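Local coordinates for cytochrome C (Thioalkalivibrio paradoxus ARh 1, PDB 5N1T), which binds a covalently attached heme c and probably serves as an electron-transfer protein, as expected of a small class I cytochrome c, at residues B[37-42]-B[97-102]; B[69-74]-B[83-88]. All blocks are in the same frame, centred on the assembly; numbering follows the deposited sequence.

Interaction 1: residues B[37-42]-B[97-102]; sequences NCYGCH and QHIAQH. With HEC (heme c), chain F.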
# COMPACT_ATOMS: atom_id res chain seq x y z
N ASN B 37 27.19 -10.58 8.70
CA ASN B 37 26.21 -9.54 8.49
C ASN B 37 26.75 -8.38 7.66
O ASN B 37 26.00 -7.73 6.92
CB ASN B 37 25.61 -9.11 9.83
CG ASN B 37 24.61 -10.13 10.37
OD1 ASN B 37 23.58 -10.40 9.75
ND2 ASN B 37 24.89 -10.69 11.54
N CYS B 38 28.04 -8.14 7.76
CA CYS B 38 28.69 -7.10 6.96
C CYS B 38 28.57 -7.39 5.49
O CYS B 38 28.48 -6.47 4.68
CB CYS B 38 30.17 -6.96 7.31
SG CYS B 38 30.45 -6.88 9.09
N TYR B 39 28.56 -8.67 5.13
CA TYR B 39 28.46 -9.03 3.73
C TYR B 39 27.07 -8.72 3.20
O TYR B 39 26.92 -8.50 2.00
CB TYR B 39 28.88 -10.49 3.46
CG TYR B 39 30.24 -10.90 4.06
CD1 TYR B 39 31.38 -10.08 3.92
CD2 TYR B 39 30.39 -12.13 4.75
CE1 TYR B 39 32.60 -10.46 4.47
CE2 TYR B 39 31.62 -12.51 5.30
CZ TYR B 39 32.72 -11.67 5.15
OH TYR B 39 33.96 -12.02 5.69
N GLY B 40 26.09 -8.69 4.10
CA GLY B 40 24.71 -8.32 3.78
C GLY B 40 24.62 -7.03 2.99
O GLY B 40 23.91 -7.00 1.98
N CYS B 41 25.33 -5.99 3.41
CA CYS B 41 25.45 -4.74 2.62
C CYS B 41 26.70 -4.67 1.76
O CYS B 41 26.65 -4.07 0.68
CB CYS B 41 25.50 -3.48 3.47
SG CYS B 41 24.05 -3.02 4.44
N HIS B 42 27.81 -5.22 2.26
CA HIS B 42 29.12 -4.98 1.63
C HIS B 42 29.41 -6.02 0.51
O HIS B 42 30.41 -5.89 -0.20
CB HIS B 42 30.26 -4.84 2.67
CG HIS B 42 30.33 -3.50 3.36
ND1 HIS B 42 30.87 -2.37 2.77
CD2 HIS B 42 29.97 -3.12 4.62
CE1 HIS B 42 30.82 -1.35 3.61
NE2 HIS B 42 30.27 -1.77 4.74
N GLN B 97 39.59 -8.73 12.07
CA GLN B 97 40.40 -9.91 11.78
C GLN B 97 39.76 -10.80 10.71
O GLN B 97 40.31 -10.95 9.61
CB GLN B 97 40.61 -10.72 13.08
CG GLN B 97 41.76 -11.71 13.03
CD GLN B 97 41.56 -12.89 13.98
OE1 GLN B 97 41.60 -14.04 13.56
NE2 GLN B 97 41.35 -12.59 15.26
N HIS B 98 38.60 -11.36 11.04
CA HIS B 98 37.88 -12.30 10.19
C HIS B 98 37.65 -11.83 8.73
O HIS B 98 37.82 -12.63 7.80
CB HIS B 98 36.58 -12.72 10.87
CG HIS B 98 35.89 -13.86 10.20
ND1 HIS B 98 35.91 -15.15 10.71
CD2 HIS B 98 35.15 -13.91 9.05
CE1 HIS B 98 35.21 -15.94 9.90
NE2 HIS B 98 34.75 -15.22 8.89
N ILE B 99 37.31 -10.56 8.53
CA ILE B 99 37.11 -10.08 7.15
C ILE B 99 38.42 -10.04 6.36
O ILE B 99 38.48 -10.58 5.25
CB ILE B 99 36.28 -8.77 7.08
CG1 ILE B 99 34.82 -9.07 7.45
CG2 ILE B 99 36.31 -8.17 5.68
CD1 ILE B 99 34.09 -7.88 8.02
N ALA B 100 39.48 -9.47 6.94
CA ALA B 100 40.81 -9.41 6.32
C ALA B 100 41.47 -10.79 6.09
O ALA B 100 42.05 -11.03 5.02
CB ALA B 100 41.71 -8.51 7.13
N GLN B 101 41.37 -11.69 7.09
CA GLN B 101 41.87 -13.07 7.01
C GLN B 101 41.22 -13.81 5.83
O GLN B 101 41.91 -14.49 5.08
CB GLN B 101 41.68 -13.79 8.37
CG GLN B 101 42.26 -15.21 8.51
N HIS B 102 39.90 -13.62 5.66
CA HIS B 102 39.07 -14.33 4.66
C HIS B 102 39.05 -13.65 3.29
O HIS B 102 39.41 -12.47 3.13
CB HIS B 102 37.63 -14.53 5.18
CG HIS B 102 37.48 -15.65 6.18
ND1 HIS B 102 38.23 -15.72 7.35
CD2 HIS B 102 36.67 -16.73 6.20
CE1 HIS B 102 37.89 -16.81 8.02
NE2 HIS B 102 36.94 -17.44 7.35
OXT HIS B 102 38.68 -14.28 2.29
FE HEC F . 29.73 -0.95 6.34
CHA HEC F . 31.20 1.93 5.05
CHB HEC F . 32.77 -1.99 7.43
CHC HEC F . 28.19 -3.51 8.17
CHD HEC F . 26.80 -0.15 4.89
NA HEC F . 31.65 -0.14 6.26
C1A HEC F . 32.10 0.98 5.69
C2A HEC F . 33.57 1.23 5.78
C3A HEC F . 34.03 0.05 6.51
C4A HEC F . 32.77 -0.70 6.74
CMA HEC F . 35.40 -0.36 6.96
CAA HEC F . 34.36 2.39 5.23
CBA HEC F . 34.72 1.89 3.83
CGA HEC F . 35.64 2.80 3.02
O1A HEC F . 35.81 3.99 3.35
O2A HEC F . 36.21 2.32 2.01
NB HEC F . 30.37 -2.49 7.61
C1B HEC F . 31.66 -2.76 7.92
C2B HEC F . 31.90 -3.91 8.81
C3B HEC F . 30.54 -4.37 9.08
C4B HEC F . 29.66 -3.44 8.27
CMB HEC F . 33.18 -4.46 9.37
CAB HEC F . 30.35 -5.52 10.00
CBB HEC F . 29.08 -6.15 10.42
NC HEC F . 27.80 -1.73 6.50
C1C HEC F . 27.33 -2.77 7.23
C2C HEC F . 25.87 -3.05 7.06
C3C HEC F . 25.48 -2.00 6.09
C4C HEC F . 26.74 -1.28 5.81
CMC HEC F . 25.07 -4.12 7.75
CAC HEC F . 24.21 -1.65 5.38
CBC HEC F . 22.88 -2.25 5.62
ND HEC F . 29.11 0.63 5.18
C1D HEC F . 27.89 0.84 4.72
C2D HEC F . 27.72 2.08 3.93
C3D HEC F . 29.06 2.69 3.98
C4D HEC F . 29.80 1.71 4.78
CMD HEC F . 26.51 2.60 3.23
CAD HEC F . 29.55 3.98 3.41
CBD HEC F . 29.63 4.87 4.65
CGD HEC F . 28.32 5.50 5.08
O1D HEC F . 27.76 6.33 4.34
O2D HEC F . 27.85 5.18 6.20
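Y39 leaves helix 29-42 with CG anti to its own carbonyl carbon (chi1 -50°), and I99 on helix 89-101 sets CG1 in the same way, so the two side chains reach for each other tip to tip. The phenol OH ends 3.5 Å from I99 CG1. A long, rigid tyrosine suits this place, since the short axis segments approach no closer than 12.2 Å and cross at 60°. The nearly extended I99 chain (chi2 154°) carries CD1 further inward, to 3.9 Å from C38 SG and 3.8 Å from the heme methyl CMB; a slim branched aliphatic can thus meet phenol, thioether and porphyrin rim at once. The same hydroxyl of Y39 also lies at the edge of the H98 imidazole, near its plane. No hydrogen bond crosses between the segments; the contact is one of packing.

The sequence CYGCH is the CXXCH heme-attachment motif: C38 and C41 are covalently joined to the vinyl-derived substituents of heme c, and H42 NE2 ligates the iron at 1.9 Å, with M80 as the other axial ligand. The H42 ring has C38 O in its plane at the edge, and its ND1 donates to the carbonyl of P53, a bond that, with the iron ligation, holds the ring's orientation and would probably make the imidazole a stronger iron donor. In the fold, this is the buried crossing of the N-terminal and C-terminal helices characteristic of cytochromes c. H98 and I99 also pack on A35, one turn earlier in helix 29-42 than Y39.

Interaction 2: residues B[69-74]-B[83-88]; sequences AFRSGT and QASGYS. With HEC (heme c), chain F.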
# COMPACT_ATOMS: atom_id res chain seq x y z
N ALA B 69 35.94 4.69 14.49
CA ALA B 69 35.80 6.07 13.99
C ALA B 69 34.34 6.44 13.68
O ALA B 69 33.89 7.57 13.95
CB ALA B 69 36.68 6.29 12.76
N PHE B 70 33.61 5.48 13.10
CA PHE B 70 32.20 5.64 12.78
C PHE B 70 31.41 5.63 14.08
O PHE B 70 30.53 6.48 14.29
CB PHE B 70 31.72 4.50 11.89
CG PHE B 70 32.03 4.67 10.42
CD1 PHE B 70 31.79 5.86 9.75
CD2 PHE B 70 32.53 3.58 9.68
CE1 PHE B 70 32.05 5.98 8.38
CE2 PHE B 70 32.79 3.69 8.32
CZ PHE B 70 32.56 4.89 7.66
N ARG B 71 31.77 4.69 14.95
CA ARG B 71 31.15 4.50 16.23
C ARG B 71 31.08 5.79 17.09
O ARG B 71 30.02 6.16 17.58
CB ARG B 71 31.92 3.41 16.94
CG ARG B 71 31.15 2.58 17.93
CD ARG B 71 32.09 1.47 18.36
NE ARG B 71 31.58 0.70 19.50
CZ ARG B 71 31.89 0.94 20.77
NH1 ARG B 71 32.70 1.93 21.10
NH2 ARG B 71 31.38 0.17 21.73
N SER B 72 32.19 6.48 17.25
CA SER B 72 32.23 7.69 18.09
C SER B 72 31.77 8.97 17.38
O SER B 72 31.48 9.99 18.01
CB SER B 72 33.66 7.89 18.57
OG SER B 72 34.45 8.28 17.44
N GLY B 73 31.76 8.95 16.06
CA GLY B 73 31.34 10.10 15.30
C GLY B 73 32.43 10.68 14.45
O GLY B 73 32.14 11.24 13.40
N THR B 74 33.68 10.55 14.88
CA THR B 74 34.86 11.07 14.18
C THR B 74 34.72 11.05 12.68
O THR B 74 35.07 12.02 11.99
CB THR B 74 36.08 10.21 14.51
OG1 THR B 74 36.26 10.24 15.92
CG2 THR B 74 37.37 10.71 13.76
N GLN B 83 25.22 0.86 12.77
CA GLN B 83 25.71 -0.50 12.76
C GLN B 83 26.88 -0.67 13.74
O GLN B 83 26.79 -1.48 14.67
CB GLN B 83 26.10 -0.91 11.33
CG GLN B 83 24.94 -1.29 10.41
CD GLN B 83 24.22 -2.52 10.91
OE1 GLN B 83 24.83 -3.58 11.04
NE2 GLN B 83 22.93 -2.39 11.22
N ALA B 84 27.96 0.10 13.52
CA ALA B 84 29.18 0.09 14.35
C ALA B 84 28.97 0.15 15.89
O ALA B 84 29.62 -0.61 16.63
CB ALA B 84 30.14 1.19 13.88
N SER B 85 28.06 1.04 16.33
CA SER B 85 27.65 1.19 17.73
C SER B 85 27.02 -0.08 18.31
O SER B 85 26.98 -0.28 19.53
CB SER B 85 26.66 2.36 17.85
OG SER B 85 27.28 3.63 17.59
N GLY B 86 26.52 -0.94 17.44
CA GLY B 86 25.92 -2.20 17.86
C GLY B 86 26.91 -3.21 18.38
O GLY B 86 26.51 -4.22 18.99
N TYR B 87 28.20 -2.96 18.12
CA TYR B 87 29.28 -3.83 18.57
C TYR B 87 30.17 -3.25 19.64
O TYR B 87 30.41 -2.04 19.70
CB TYR B 87 30.13 -4.22 17.39
CG TYR B 87 29.35 -4.80 16.27
CD1 TYR B 87 28.88 -6.12 16.33
CD2 TYR B 87 29.05 -4.03 15.16
CE1 TYR B 87 28.15 -6.67 15.30
CE2 TYR B 87 28.32 -4.57 14.12
CZ TYR B 87 27.88 -5.88 14.19
OH TYR B 87 27.16 -6.41 13.13
N SER B 88 30.69 -4.14 20.48
CA SER B 88 31.73 -3.79 21.43
C SER B 88 33.10 -3.69 20.73
O SER B 88 33.27 -4.16 19.60
CB SER B 88 31.79 -4.87 22.49
OG SER B 88 32.41 -6.01 21.96
FE HEC F . 29.73 -0.95 6.34
CHA HEC F . 31.20 1.93 5.05
CHB HEC F . 32.77 -1.99 7.43
CHC HEC F . 28.19 -3.51 8.17
CHD HEC F . 26.80 -0.15 4.89
NA HEC F . 31.65 -0.14 6.26
C1A HEC F . 32.10 0.98 5.69
C2A HEC F . 33.57 1.23 5.78
C3A HEC F . 34.03 0.05 6.51
C4A HEC F . 32.77 -0.70 6.74
CMA HEC F . 35.40 -0.36 6.96
CAA HEC F . 34.36 2.39 5.23
CBA HEC F . 34.72 1.89 3.83
CGA HEC F . 35.64 2.80 3.02
O1A HEC F . 35.81 3.99 3.35
O2A HEC F . 36.21 2.32 2.01
NB HEC F . 30.37 -2.49 7.61
C1B HEC F . 31.66 -2.76 7.92
C2B HEC F . 31.90 -3.91 8.81
C3B HEC F . 30.54 -4.37 9.08
C4B HEC F . 29.66 -3.44 8.27
CMB HEC F . 33.18 -4.46 9.37
CAB HEC F . 30.35 -5.52 10.00
CBB HEC F . 29.08 -6.15 10.42
NC HEC F . 27.80 -1.73 6.50
C1C HEC F . 27.33 -2.77 7.23
C2C HEC F . 25.87 -3.05 7.06
C3C HEC F . 25.48 -2.00 6.09
C4C HEC F . 26.74 -1.28 5.81
CMC HEC F . 25.07 -4.12 7.75
CAC HEC F . 24.21 -1.65 5.38
CBC HEC F . 22.88 -2.25 5.62
ND HEC F . 29.11 0.63 5.18
C1D HEC F . 27.89 0.84 4.72
C2D HEC F . 27.72 2.08 3.93
C3D HEC F . 29.06 2.69 3.98
C4D HEC F . 29.80 1.71 4.78
CMD HEC F . 26.51 2.60 3.23
CAD HEC F . 29.55 3.98 3.41
CBD HEC F . 29.63 4.87 4.65
CGD HEC F . 28.32 5.50 5.08
O1D HEC F . 27.76 6.33 4.34
O2D HEC F . 27.85 5.18 6.20
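R71 NE and NH2 both point at the carbonyl of Y87, a side-on grip on one oxygen. The NE bond is 3.0 Å to Y87 O and runs nearly along the C=O axis; the NH2 bond, 3.2 Å to Y87 O, falls on a lone pair in the carbonyl plane. Both are bent, at 147° and 138°, as expected when two donors share an acceptor.

The arginine reaches this far because CG is anti to its backbone N (chi1 -151°) and the chain stays extended to NE, passing alongside A84 and S85. Small residues suit that passage: R71 CB sits 4.2 Å from A84 CB, and the S85 hydroxyl lies beside R71 CG. A84 CB packs on F70 CB. The type I turn from A84 to Y87, closed by Y87 N to A84 O, presents the accepting carbonyl, while R71 O takes a bond from Q81. F70, with CG beside its backbone N, turns its ring edge to the porphyrin, CE2 coming 3.6 Å from heme C2A; Y87 OH comes near heme CBB.

One guanidinium satisfies a backbone acceptor where helix 80-84 gives way to helix 89-101. It should be charged, as arginine nearly always is; E89, which it touches, probably offsets some of this.

Interaction 1 is the more buried of the two and lies nearer the centre of the chain; interaction 2, on the opposite side of that centre, is only partly buried, and its arginine is partly exposed. Chemistry follows place: apolar packing and tyrosine at the crossing of helices 29-42 and 89-101, a charged donor on a backbone carbonyl where helix 60-72 meets the turn after helix 80-84. The two do not touch, but both reach the same heme, 37-42 supplying its covalent links and histidine ligand, 69-74 and 83-88 lining it with aromatic side chains. Helix 89-101, part of interaction 1, begins right after S88, the N-cap residue of interaction 2.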